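Local coordinates for ftsY (Mycoplasma mycoides, PDB 1ZU4), which is a bacterial signal recognition particle receptor, here its NG domain, in which a helical bundle joins a G domain of the P-loop NTPase fold, at residues 14-19 with 307-312; 134-140 with 163-168; 235-239 with 261-267. All coordinates share one frame; numbering follows the deposited sequence.

How the interactions relate
Interactions 2 and 3 each pair neighbouring parallel strands of the same G-domain sheet, whereas interaction 1 joins a helix near the N-terminus to the C-terminal end of the model. Interaction 2 lies at one margin of the sheet and is partly buried: regular backbone bonds, aliphatic side chains inside, lysines toward the ends. Interaction 3 is buried and nearer the chain's centre, where two strands finish in turns rich in hydroxyls. Interaction 1, also buried, has no direct hydrogen bond between its segments and relies on phenylalanine rings, close backbone packing and a water. It touches interaction 3 through Ser14, while interaction 2 lies across the chain's centre from it, about 38 Å between centres.

Interaction 1: 14-19 with 307-312; sequences SAFNFS and HLSSGF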
loop_
_atom_site.group_PDB
_atom_site.type_symbol
_atom_site.label_atom_id
_atom_site.label_comp_id
_atom_site.label_asym_id
_atom_site.label_seq_id
_atom_site.Cartn_x
_atom_site.Cartn_y
_atom_site.Cartn_z
ATOM N N SER A 14 5.626 4.862 14.698
ATOM C CA SER A 14 4.990 6.131 14.302
ATOM C C SER A 14 4.096 6.676 15.424
ATOM O O SER A 14 4.000 7.896 15.627
ATOM C CB SER A 14 4.219 5.979 12.965
ATOM O OG SER A 14 3.290 4.926 13.066
ATOM N N ALA A 15 3.438 5.777 16.152
ATOM C CA ALA A 15 2.591 6.166 17.263
ATOM C C ALA A 15 3.424 6.757 18.398
ATOM O O ALA A 15 3.031 7.731 19.022
ATOM C CB ALA A 15 1.794 4.985 17.752
ATOM N N PHE A 16 4.588 6.185 18.652
ATOM C CA PHE A 16 5.473 6.726 19.661
ATOM C C PHE A 16 5.898 8.176 19.362
ATOM O O PHE A 16 5.876 9.028 20.253
ATOM C CB PHE A 16 6.744 5.896 19.815
ATOM C CG PHE A 16 7.689 6.495 20.830
ATOM C CD1 PHE A 16 7.449 6.312 22.199
ATOM C CD2 PHE A 16 8.752 7.310 20.429
ATOM C CE1 PHE A 16 8.298 6.927 23.158
ATOM C CE2 PHE A 16 9.603 7.915 21.381
ATOM C CZ PHE A 16 9.368 7.719 22.729
ATOM N N ASN A 17 6.359 8.409 18.141
ATOM C CA ASN A 17 6.741 9.734 17.668
ATOM C C ASN A 17 5.600 10.798 17.725
ATOM O O ASN A 17 5.796 11.938 18.185
ATOM C CB ASN A 17 7.193 9.553 16.235
ATOM C CG ASN A 17 8.094 10.658 15.749
ATOM O OD1 ASN A 17 9.341 10.576 15.858
ATOM N ND2 ASN A 17 7.491 11.659 15.121
ATOM N N PHE A 18 4.425 10.429 17.205
ATOM C CA PHE A 18 3.246 11.280 17.220
ATOM C C PHE A 18 2.812 11.553 18.672
ATOM O O PHE A 18 2.618 12.700 19.047
ATOM C CB PHE A 18 2.135 10.600 16.386
ATOM C CG PHE A 18 0.968 11.489 16.043
ATOM C CD1 PHE A 18 -0.277 10.930 15.827
ATOM C CD2 PHE A 18 1.101 12.882 15.974
ATOM C CE1 PHE A 18 -1.379 11.723 15.477
ATOM C CE2 PHE A 18 -0.004 13.687 15.617
ATOM C CZ PHE A 18 -1.239 13.108 15.368
ATOM N N SER A 19 2.684 10.522 19.513
ATOM C CA SER A 19 2.321 10.777 20.919
ATOM C C SER A 19 3.373 11.558 21.714
ATOM O O SER A 19 3.022 12.274 22.671
ATOM C CB SER A 19 2.015 9.487 21.666
ATOM O OG SER A 19 3.203 8.752 21.875
ATOM N N HIS A 307 -4.472 3.167 15.705
ATOM C CA HIS A 307 -3.180 2.652 16.178
ATOM C C HIS A 307 -2.052 3.715 16.119
ATOM O O HIS A 307 -1.145 3.749 16.981
ATOM C CB HIS A 307 -2.839 1.339 15.450
ATOM C CG HIS A 307 -3.768 0.215 15.816
ATOM N ND1 HIS A 307 -3.674 -0.459 17.013
ATOM C CD2 HIS A 307 -4.836 -0.315 15.171
ATOM C CE1 HIS A 307 -4.627 -1.376 17.078
ATOM N NE2 HIS A 307 -5.344 -1.313 15.970
ATOM N N LEU A 308 -2.129 4.609 15.145
ATOM C CA LEU A 308 -1.205 5.776 15.085
ATOM C C LEU A 308 -1.401 6.642 16.304
ATOM O O LEU A 308 -0.436 7.200 16.839
ATOM C CB LEU A 308 -1.493 6.668 13.861
ATOM C CG LEU A 308 -0.678 7.975 13.705
ATOM C CD1 LEU A 308 0.859 7.715 13.820
ATOM C CD2 LEU A 308 -1.035 8.611 12.378
ATOM N N SER A 309 -2.651 6.706 16.748
ATOM C CA SER A 309 -3.070 7.555 17.855
ATOM C C SER A 309 -2.987 6.911 19.241
ATOM O O SER A 309 -3.276 7.579 20.223
ATOM C CB SER A 309 -4.510 8.004 17.598
ATOM O OG SER A 309 -4.528 8.791 16.420
ATOM N N SER A 310 -2.570 5.641 19.300
ATOM C CA SER A 310 -2.707 4.812 20.490
ATOM C C SER A 310 -1.935 5.341 21.678
ATOM O O SER A 310 -2.401 5.204 22.827
ATOM C CB SER A 310 -2.308 3.359 20.225
ATOM O OG SER A 310 -0.983 3.280 19.743
ATOM N N GLY A 311 -0.807 5.988 21.390
ATOM C CA GLY A 311 0.067 6.531 22.421
ATOM C C GLY A 311 -0.518 7.708 23.182
ATOM O O GLY A 311 -0.089 7.991 24.299
ATOM N N PHE A 312 -1.490 8.411 22.611
ATOM C CA PHE A 312 -2.061 9.549 23.342
ATOM C C PHE A 312 -3.537 9.395 23.700
ATOM O O PHE A 312 -4.151 10.308 24.274
ATOM C CB PHE A 312 -1.787 10.879 22.614
ATOM C CG PHE A 312 -2.403 10.989 21.230
ATOM C CD1 PHE A 312 -3.727 11.320 21.066
ATOM C CD2 PHE A 312 -1.617 10.836 20.096
ATOM C CE1 PHE A 312 -4.272 11.487 19.791
ATOM C CE2 PHE A 312 -2.155 10.990 18.826
ATOM C CZ PHE A 312 -3.473 11.312 18.682
HETATM O O HOH W 1 0.127 7.744 19.305
#
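Ser14 and Leu308 start this contact, which joins a long N-terminal helix of the NG domain, 12-27, to the C-terminal end of the chain, next to helix 71-87. Leu308 CD1 rests against the Ser14 carbonyl O at 3.6 Å and also lies beside the Ser14 side chain. Ala15 allows the closest backbone approach: its CA is 3.2 Å from Leu308 O, a CH...O contact, and its small CB fits against the carbonyls of His307 and Leu308. A water donates to Ala15 O and Leu308 O and accepts from Gly311 N, bridging backbones that form no direct hydrogen bond.

One turn on, Phe18 has its CG anti to the backbone N (chi1 -167°), which carries the ring across Leu308, CD1 standing 3.7 Å from Leu308 CG. The edge of Phe312 is directed at the face of Phe18 in a T-shaped pair, planes at 87° and centroids 5.2 Å apart; Leu78 and Leu82 also touch Phe18. Gly311, having no side chain, leaves room for the Ser19 side chain, whose CB comes within 3.4 Å of Gly311 C, while Ser19 CA lies at the edge of Phe312, 4.0 Å from CD2.

Interaction 2: 134-140 with 163-168; sequences YKVLIAA and KVDLVK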
loop_
_atom_site.group_PDB
_atom_site.type_symbol
_atom_site.label_atom_id
_atom_site.label_comp_id
_atom_site.label_asym_id
_atom_site.label_seq_id
_atom_site.Cartn_x
_atom_site.Cartn_y
_atom_site.Cartn_z
ATOM N N TYR A 134 -8.018 -20.154 -1.455
ATOM C CA TYR A 134 -7.996 -19.961 -2.898
ATOM C C TYR A 134 -6.782 -20.617 -3.560
ATOM O O TYR A 134 -5.723 -20.816 -2.921
ATOM C CB TYR A 134 -8.096 -18.468 -3.225
ATOM C CG TYR A 134 -9.379 -17.810 -2.709
ATOM C CD1 TYR A 134 -9.379 -16.996 -1.564
ATOM C CD2 TYR A 134 -10.599 -17.998 -3.365
ATOM C CE1 TYR A 134 -10.544 -16.398 -1.089
ATOM C CE2 TYR A 134 -11.759 -17.390 -2.909
ATOM C CZ TYR A 134 -11.747 -16.613 -1.767
ATOM O OH TYR A 134 -12.919 -16.013 -1.352
ATOM N N LYS A 135 -6.972 -21.006 -4.826
ATOM C CA LYS A 135 -5.917 -21.600 -5.641
ATOM C C LYS A 135 -5.180 -20.484 -6.406
ATOM O O LYS A 135 -5.782 -19.778 -7.225
ATOM C CB LYS A 135 -6.525 -22.650 -6.592
ATOM C CG LYS A 135 -5.542 -23.649 -7.143
ATOM C CD LYS A 135 -6.188 -24.559 -8.202
ATOM C CE LYS A 135 -5.110 -25.320 -8.940
ATOM N NZ LYS A 135 -5.718 -26.379 -9.795
ATOM N N VAL A 136 -3.894 -20.305 -6.094
ATOM C CA VAL A 136 -3.127 -19.118 -6.525
ATOM C C VAL A 136 -1.952 -19.461 -7.432
ATOM O O VAL A 136 -1.170 -20.364 -7.155
ATOM C CB VAL A 136 -2.591 -18.261 -5.346
ATOM C CG1 VAL A 136 -1.940 -16.944 -5.868
ATOM C CG2 VAL A 136 -3.714 -17.888 -4.402
ATOM N N LEU A 137 -1.837 -18.695 -8.514
ATOM C CA LEU A 137 -0.740 -18.840 -9.449
ATOM C C LEU A 137 0.005 -17.506 -9.555
ATOM O O LEU A 137 -0.613 -16.470 -9.620
ATOM C CB LEU A 137 -1.288 -19.243 -10.820
ATOM C CG LEU A 137 -0.232 -19.513 -11.910
ATOM C CD1 LEU A 137 0.664 -20.715 -11.564
ATOM C CD2 LEU A 137 -0.909 -19.722 -13.259
ATOM N N ILE A 138 1.332 -17.569 -9.529
ATOM C CA ILE A 138 2.217 -16.426 -9.750
ATOM C C ILE A 138 2.923 -16.549 -11.109
ATOM O O ILE A 138 3.405 -17.649 -11.496
ATOM C CB ILE A 138 3.297 -16.349 -8.649
ATOM C CG1 ILE A 138 2.652 -16.065 -7.277
ATOM C CG2 ILE A 138 4.353 -15.310 -8.959
ATOM C CD1 ILE A 138 3.513 -16.549 -6.124
ATOM N N ALA A 139 2.981 -15.408 -11.812
ATOM C CA ALA A 139 3.682 -15.282 -13.071
ATOM C C ALA A 139 4.843 -14.431 -12.770
ATOM O O ALA A 139 4.687 -13.229 -12.587
ATOM C CB ALA A 139 2.788 -14.598 -14.205
ATOM N N ALA A 140 6.013 -15.056 -12.723
ATOM C CA ALA A 140 7.302 -14.387 -12.555
ATOM C C ALA A 140 7.723 -13.635 -13.823
ATOM O O ALA A 140 8.706 -14.023 -14.494
ATOM C CB ALA A 140 8.375 -15.435 -12.198
ATOM N N LYS A 163 -1.070 -24.225 -1.959
ATOM C CA LYS A 163 -2.044 -23.782 -2.983
ATOM C C LYS A 163 -1.540 -22.634 -3.852
ATOM O O LYS A 163 -2.321 -22.036 -4.595
ATOM C CB LYS A 163 -3.381 -23.394 -2.354
ATOM C CG LYS A 163 -4.232 -24.595 -1.938
ATOM C CD LYS A 163 -5.645 -24.169 -1.549
ATOM C CE LYS A 163 -5.839 -24.137 -0.048
ATOM N NZ LYS A 163 -4.935 -23.139 0.591
ATOM N N VAL A 164 -0.246 -22.335 -3.731
ATOM C CA VAL A 164 0.422 -21.333 -4.562
ATOM C C VAL A 164 1.453 -21.997 -5.471
ATOM O O VAL A 164 2.409 -22.630 -4.986
ATOM C CB VAL A 164 1.161 -20.242 -3.764
ATOM C CG1 VAL A 164 1.783 -19.217 -4.739
ATOM C CG2 VAL A 164 0.257 -19.558 -2.720
ATOM N N ASP A 165 1.254 -21.806 -6.776
ATOM C CA ASP A 165 2.107 -22.340 -7.840
ATOM C C ASP A 165 2.752 -21.189 -8.592
ATOM O O ASP A 165 2.269 -20.061 -8.505
ATOM C CB ASP A 165 1.268 -23.177 -8.810
ATOM C CG ASP A 165 0.675 -24.413 -8.149
ATOM O OD1 ASP A 165 1.369 -25.008 -7.297
ATOM O OD2 ASP A 165 -0.481 -24.776 -8.470
ATOM N N LEU A 166 3.835 -21.485 -9.313
ATOM C CA LEU A 166 4.669 -20.484 -10.018
ATOM C C LEU A 166 4.933 -20.882 -11.454
ATOM O O LEU A 166 5.376 -22.024 -11.721
ATOM C CB LEU A 166 6.042 -20.363 -9.345
ATOM C CG LEU A 166 6.990 -19.317 -9.953
ATOM C CD1 LEU A 166 6.616 -17.900 -9.507
ATOM C CD2 LEU A 166 8.420 -19.614 -9.603
ATOM N N VAL A 167 4.705 -19.936 -12.362
ATOM C CA VAL A 167 5.140 -20.057 -13.759
ATOM C C VAL A 167 6.290 -19.074 -13.989
ATOM O O VAL A 167 6.239 -17.915 -13.548
ATOM C CB VAL A 167 3.947 -19.802 -14.766
ATOM C CG1 VAL A 167 4.422 -19.765 -16.195
ATOM C CG2 VAL A 167 2.889 -20.907 -14.617
ATOM N N LYS A 168 7.331 -19.516 -14.672
ATOM C CA LYS A 168 8.498 -18.646 -14.894
ATOM C C LYS A 168 9.040 -18.833 -16.317
ATOM O O LYS A 168 8.552 -19.675 -17.054
ATOM C CB LYS A 168 9.596 -18.947 -13.864
ATOM C CG LYS A 168 9.940 -20.427 -13.747
ATOM C CD LYS A 168 11.247 -20.647 -13.014
ATOM C CE LYS A 168 11.510 -22.122 -12.791
ATOM N NZ LYS A 168 12.993 -22.369 -12.834
#
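Ile138 presents its two branches to two different neighbours on the adjoining strand. With CG1 anti to its own carbonyl carbon (chi1 -65°), the longer branch carries CD1 back to Val164 CG1 at 3.5 Å, while the shorter branch sets CG2 against Leu166 CD1, also at 3.5 Å. Both contacts are tighter than usual for carbon, and a beta-branched residue suits the place because its two branches can meet Val164, two residues back along the neighbour, and Leu166, its level partner, at once. Val136 lies on the same face, its CB 4.1 Å from Val164 CG2, and Leu122 and Ala126 of helix 118-131 close over Ile138.

The frame beneath is a parallel beta-alpha-beta unit of the G domain: strand 136-140 leads through helix 146-156 to strand 164-167, the outermost strand at this side of the sheet. Five backbone hydrogen bonds alternate between the strands; that from Val167 N to Ile138 O is nearly straight (177°). The strand directions diverge by 25°, the usual sheet twist.

On the face of Leu137 and Val167 the bumps are different. Leu137 CD1 leans over the neighbouring strand, 3.7 Å from Asp165 CB and 3.8 Å from Val167 CG2, with helix 176-189 packed beyond. Ala139 is small enough for that helix to come close at Ala183.

Nearer solvent, Asp165 OD2 is hydrogen-bonded to Tyr192 OH. Lys163 curls its chain past the carbonyl of Tyr134, CB and CD lying 3.5 and 3.6 Å from Tyr134 O, and its NZ donates to Ala130 O.

Interaction 3: 235-239 with 261-267; sequences IDATT and LTKMDST
The TKxD motif of the G domain, here Thr262 to Asp265, meets the end of the neighbouring strand and the turn after it, Ile235 to Thr238. Thr262 is gripped through its backbone: its N donates to Ile235 O at 2.9 Å, and its O accepts from Ala237 N, again at 2.9 Å. The hydroxyl OG1, lying between the backbone N and carbonyl carbon (chi1 60°), adds a weak bond to Ile235 O.

Beyond these bonds both chains leave the sheet for short 3-10 turns. Ala237 CB packs among Leu261 CD1 (3.6 Å), Met264 SD (3.9 Å) and Thr267 OG1 (3.2 Å), so close that a small side chain suits the place. The setting is a parallel beta-alpha-beta unit, strand 230-236, helix 241-250 and strand 258-262, with Ile276 of helix 272-280 packed on Ile235 and Leu261.

Asp236 folds back on its own segment in an Asx turn: OD1 accepts from Thr238 N and Thr238 OG1, both on one face of the carboxylate, which limits its rotation. Across the contact the Lys263 methylenes cross beside that carboxylate obliquely, from the face opposite Thr238, CD 3.5 Å from Asp236 OD1, but NZ stays 5.4 Å from Asp236 OD2 and makes no salt bridge. Lys263 O is itself held from opposite faces of its carbonyl plane by Thr267 OG1 and Ser266 N. With its hydroxyl used by Asp236 OD1, Thr238 points its methyl at the 264-266 turn, CG2 pressing tightly on Ser266 CB at 3.4 Å.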
loop_
_atom_site.group_PDB
_atom_site.type_symbol
_atom_site.label_atom_id
_atom_site.label_comp_id
_atom_site.label_asym_id
_atom_site.label_seq_id
_atom_site.Cartn_x
_atom_site.Cartn_y
_atom_site.Cartn_z
ATOM N N ILE A 235 4.621 0.965 -2.318
ATOM C CA ILE A 235 5.368 2.074 -1.791
ATOM C C ILE A 235 5.947 1.598 -0.499
ATOM O O ILE A 235 5.201 1.151 0.369
ATOM C CB ILE A 235 4.449 3.294 -1.509
ATOM C CG1 ILE A 235 3.797 3.776 -2.818
ATOM C CG2 ILE A 235 5.270 4.386 -0.871
ATOM C CD1 ILE A 235 2.772 4.895 -2.628
ATOM N N ASP A 236 7.255 1.734 -0.374
ATOM C CA ASP A 236 8.006 1.607 0.901
ATOM C C ASP A 236 7.855 2.790 1.878
ATOM O O ASP A 236 8.473 3.882 1.696
ATOM C CB ASP A 236 9.506 1.428 0.555
ATOM C CG ASP A 236 10.367 1.049 1.740
ATOM O OD1 ASP A 236 10.016 1.268 2.930
ATOM O OD2 ASP A 236 11.461 0.515 1.472
ATOM N N ALA A 237 7.090 2.573 2.956
ATOM C CA ALA A 237 6.838 3.655 3.922
ATOM C C ALA A 237 8.112 4.272 4.550
ATOM O O ALA A 237 8.124 5.474 4.932
ATOM C CB ALA A 237 5.871 3.213 5.002
ATOM N N THR A 238 9.171 3.476 4.681
ATOM C CA THR A 238 10.409 4.017 5.257
ATOM C C THR A 238 11.037 5.124 4.407
ATOM O O THR A 238 11.955 5.793 4.877
ATOM C CB THR A 238 11.471 2.933 5.591
ATOM O OG1 THR A 238 12.037 2.432 4.379
ATOM C CG2 THR A 238 10.832 1.776 6.351
ATOM N N THR A 239 10.546 5.319 3.183
ATOM C CA THR A 239 11.077 6.359 2.303
ATOM C C THR A 239 10.358 7.663 2.465
ATOM O O THR A 239 10.856 8.688 2.034
ATOM C CB THR A 239 11.116 5.965 0.824
ATOM O OG1 THR A 239 9.808 5.575 0.358
ATOM C CG2 THR A 239 12.110 4.823 0.625
ATOM N N LEU A 261 1.312 -0.474 0.865
ATOM C CA LEU A 261 2.215 0.316 1.701
ATOM C C LEU A 261 2.987 -0.665 2.587
ATOM O O LEU A 261 2.414 -1.262 3.450
ATOM C CB LEU A 261 1.378 1.255 2.599
ATOM C CG LEU A 261 2.211 2.216 3.472
ATOM C CD1 LEU A 261 3.132 3.119 2.634
ATOM C CD2 LEU A 261 1.326 3.038 4.408
ATOM N N THR A 262 4.282 -0.821 2.349
ATOM C CA THR A 262 5.098 -1.792 3.056
ATOM C C THR A 262 5.943 -1.119 4.084
ATOM O O THR A 262 6.114 0.125 4.059
ATOM C CB THR A 262 6.056 -2.520 2.096
ATOM O OG1 THR A 262 6.914 -1.557 1.466
ATOM C CG2 THR A 262 5.271 -3.283 1.035
ATOM N N LYS A 263 6.463 -1.941 5.006
ATOM C CA LYS A 263 7.450 -1.499 5.997
ATOM C C LYS A 263 6.958 -0.455 6.936
ATOM O O LYS A 263 7.757 0.289 7.499
ATOM C CB LYS A 263 8.768 -1.061 5.328
ATOM C CG LYS A 263 9.526 -2.273 4.793
ATOM C CD LYS A 263 10.794 -1.920 4.044
ATOM C CE LYS A 263 11.136 -3.040 3.079
ATOM N NZ LYS A 263 11.209 -4.393 3.798
ATOM N N MET A 264 5.647 -0.416 7.158
ATOM C CA MET A 264 5.107 0.543 8.107
ATOM C C MET A 264 5.791 0.427 9.460
ATOM O O MET A 264 6.099 1.431 10.081
ATOM C CB MET A 264 3.596 0.380 8.259
ATOM C CG MET A 264 2.910 1.655 8.800
ATOM S SD MET A 264 3.302 3.233 7.964
ATOM C CE MET A 264 3.182 4.382 9.345
ATOM N N ASP A 265 6.009 -0.811 9.911
ATOM C CA ASP A 265 6.676 -1.115 11.193
ATOM C C ASP A 265 8.020 -0.409 11.425
ATOM O O ASP A 265 8.420 -0.192 12.589
ATOM C CB ASP A 265 6.846 -2.636 11.375
ATOM C CG ASP A 265 7.774 -3.267 10.334
ATOM O OD1 ASP A 265 7.631 -2.958 9.139
ATOM O OD2 ASP A 265 8.630 -4.109 10.688
ATOM N N SER A 266 8.703 -0.067 10.334
ATOM C CA SER A 266 10.058 0.484 10.356
ATOM C C SER A 266 10.019 2.012 10.208
ATOM O O SER A 266 11.056 2.688 10.253
ATOM C CB SER A 266 10.894 -0.115 9.203
ATOM O OG SER A 266 10.741 -1.528 9.093
ATOM N N THR A 267 8.803 2.536 10.057
ATOM C CA THR A 267 8.530 3.936 9.770
ATOM C C THR A 267 8.147 4.695 11.057
ATOM O O THR A 267 7.228 4.278 11.779
ATOM C CB THR A 267 7.368 4.025 8.749
ATOM O OG1 THR A 267 7.728 3.288 7.572
ATOM C CG2 THR A 267 7.036 5.424 8.394
#